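Local atomic coordinates of actinorhodin polyketide putative beta-ketoacyl synthase 2 (Streptomyces coelicolor A3, PDB entry 1TQY), a protein that serves as the chain length factor of the actinorhodin polyketide synthase, a ketosynthase-like protein that probably helps set the length of the growing polyketide chain. Residues A279-A284 and A314-A319. Residues are numbered along the deposited sequence; the frame is centred on the assembly and turned at random.
Sequences AGLERA and AAEARA
E316, whose aliphatic stem lies against L281, has a buried carboxylate held at both oxygens: OE2 accepts the backbone N-H of D305 and OE1 that of G306, while R397 adds a weak, long ion pair to OE1. With CG anti to the backbone N (chi1 174°) and the chain extended beyond it, the acid reaches the two amides of D305 and G306, presenting its methylenes to L281 on the way. L281 CD2 lies 4.0 Å from E316 CG, and the same methyl comes within 3.8 Å of E316 CA, so it meets the backbone of the helix as well as the side chain. Its second neighbour is A319, one turn further on: L281 CD2 to A319 CB is 3.8 Å, and L281 CG is equally near that methyl. In the thiolase-like fold of this C-terminal half, the contact joins the first turn of helix 281-292 to the middle of helix 310-324, with strand 301-303 between them in the chain. The backbones are close, E282 CA standing 4.8 Å from A319 CA, consistent with the small A319 side chain at this point: its CB sits 3.9 Å from E282 N and 4.2 Å from E282 CB. E282 turns its acid to a salt bridge with R286. Just before, G280 is the N-cap residue; its O accepts A284 N at 3.0 Å and also bonds T268 OG1, tying the helix start to strand 260-269.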
loop_
_atom_site.group_PDB
_atom_site.type_symbol
_atom_site.label_atom_id
_atom_site.label_comp_id
_atom_site.label_asym_id
_atom_site.label_seq_id
_atom_site.Cartn_x
_atom_site.Cartn_y
_atom_site.Cartn_z
ATOM N N ALA B 279 23.801 5.238 -2.936
ATOM C CA ALA B 279 22.359 5.356 -2.754
ATOM C C ALA B 279 21.734 5.651 -4.102
ATOM O O ALA B 279 22.429 6.045 -5.038
ATOM C CB ALA B 279 22.038 6.479 -1.781
ATOM N N GLY B 280 20.420 5.465 -4.199
ATOM C CA GLY B 280 19.729 5.712 -5.455
ATOM C C GLY B 280 18.980 7.033 -5.539
ATOM O O GLY B 280 18.159 7.210 -6.436
ATOM N N LEU B 281 19.254 7.966 -4.628
ATOM C CA LEU B 281 18.577 9.263 -4.634
ATOM C C LEU B 281 18.931 10.079 -5.875
ATOM O O LEU B 281 18.059 10.710 -6.498
ATOM C CB LEU B 281 18.926 10.067 -3.371
ATOM C CG LEU B 281 18.340 11.486 -3.232
ATOM C CD1 LEU B 281 16.824 11.407 -3.337
ATOM C CD2 LEU B 281 18.739 12.111 -1.894
ATOM N N GLU B 282 20.211 10.080 -6.237
ATOM C CA GLU B 282 20.650 10.828 -7.412
ATOM C C GLU B 282 19.901 10.272 -8.625
ATOM O O GLU B 282 19.318 11.025 -9.400
ATOM C CB GLU B 282 22.167 10.685 -7.617
ATOM C CG GLU B 282 22.716 11.485 -8.805
ATOM C CD GLU B 282 24.177 11.158 -9.113
ATOM O OE1 GLU B 282 24.701 11.671 -10.127
ATOM O OE2 GLU B 282 24.795 10.394 -8.341
ATOM N N ARG B 283 19.904 8.951 -8.770
ATOM C CA ARG B 283 19.215 8.329 -9.895
ATOM C C ARG B 283 17.733 8.733 -9.963
ATOM O O ARG B 283 17.233 9.069 -11.039
ATOM C CB ARG B 283 19.341 6.798 -9.844
ATOM C CG ARG B 283 18.627 6.087 -11.006
ATOM C CD ARG B 283 19.053 4.623 -11.184
ATOM N NE ARG B 283 18.541 3.728 -10.143
ATOM C CZ ARG B 283 19.131 3.526 -8.971
ATOM N NH1 ARG B 283 20.267 4.153 -8.685
ATOM N NH2 ARG B 283 18.581 2.703 -8.086
ATOM N N ALA B 284 17.037 8.708 -8.827
ATOM C CA ALA B 284 15.626 9.084 -8.803
ATOM C C ALA B 284 15.447 10.500 -9.345
ATOM O O ALA B 284 14.567 10.761 -10.168
ATOM C CB ALA B 284 15.067 8.998 -7.366
ATOM N N ALA B 314 23.929 14.353 4.920
ATOM C CA ALA B 314 25.133 14.332 4.109
ATOM C C ALA B 314 24.884 13.565 2.823
ATOM O O ALA B 314 25.319 13.991 1.748
ATOM C CB ALA B 314 26.278 13.705 4.891
ATOM N N ALA B 315 24.192 12.432 2.919
ATOM C CA ALA B 315 23.894 11.653 1.718
ATOM C C ALA B 315 23.038 12.483 0.763
ATOM O O ALA B 315 23.323 12.564 -0.428
ATOM C CB ALA B 315 23.153 10.354 2.078
ATOM N N GLU B 316 21.983 13.098 1.290
ATOM C CA GLU B 316 21.111 13.910 0.451
ATOM C C GLU B 316 21.789 15.127 -0.171
ATOM O O GLU B 316 21.565 15.431 -1.345
ATOM C CB GLU B 316 19.881 14.378 1.227
ATOM C CG GLU B 316 19.026 15.341 0.410
ATOM C CD GLU B 316 17.638 15.542 0.974
ATOM O OE1 GLU B 316 17.518 15.783 2.194
ATOM O OE2 GLU B 316 16.673 15.462 0.183
ATOM N N ALA B 317 22.593 15.836 0.618
ATOM C CA ALA B 317 23.294 17.020 0.129
ATOM C C ALA B 317 24.241 16.618 -0.993
ATOM O O ALA B 317 24.460 17.363 -1.945
ATOM C CB ALA B 317 24.076 17.659 1.260
ATOM N N ARG B 318 24.790 15.417 -0.868
ATOM C CA ARG B 318 25.718 14.897 -1.853
ATOM C C ARG B 318 24.979 14.562 -3.158
ATOM O O ARG B 318 25.471 14.868 -4.245
ATOM C CB ARG B 318 26.431 13.678 -1.257
ATOM C CG ARG B 318 27.704 13.247 -1.949
ATOM C CD ARG B 318 28.626 12.537 -0.955
ATOM N NE ARG B 318 27.970 11.434 -0.260
ATOM C CZ ARG B 318 27.938 11.280 1.064
ATOM N NH1 ARG B 318 28.524 12.162 1.858
ATOM N NH2 ARG B 318 27.319 10.235 1.600
ATOM N N ALA B 319 23.788 13.971 -3.068
ATOM C CA ALA B 319 23.048 13.647 -4.282
ATOM C C ALA B 319 22.613 14.927 -4.981
ATOM O O ALA B 319 22.722 15.047 -6.205
ATOM C CB ALA B 319 21.830 12.772 -3.966
#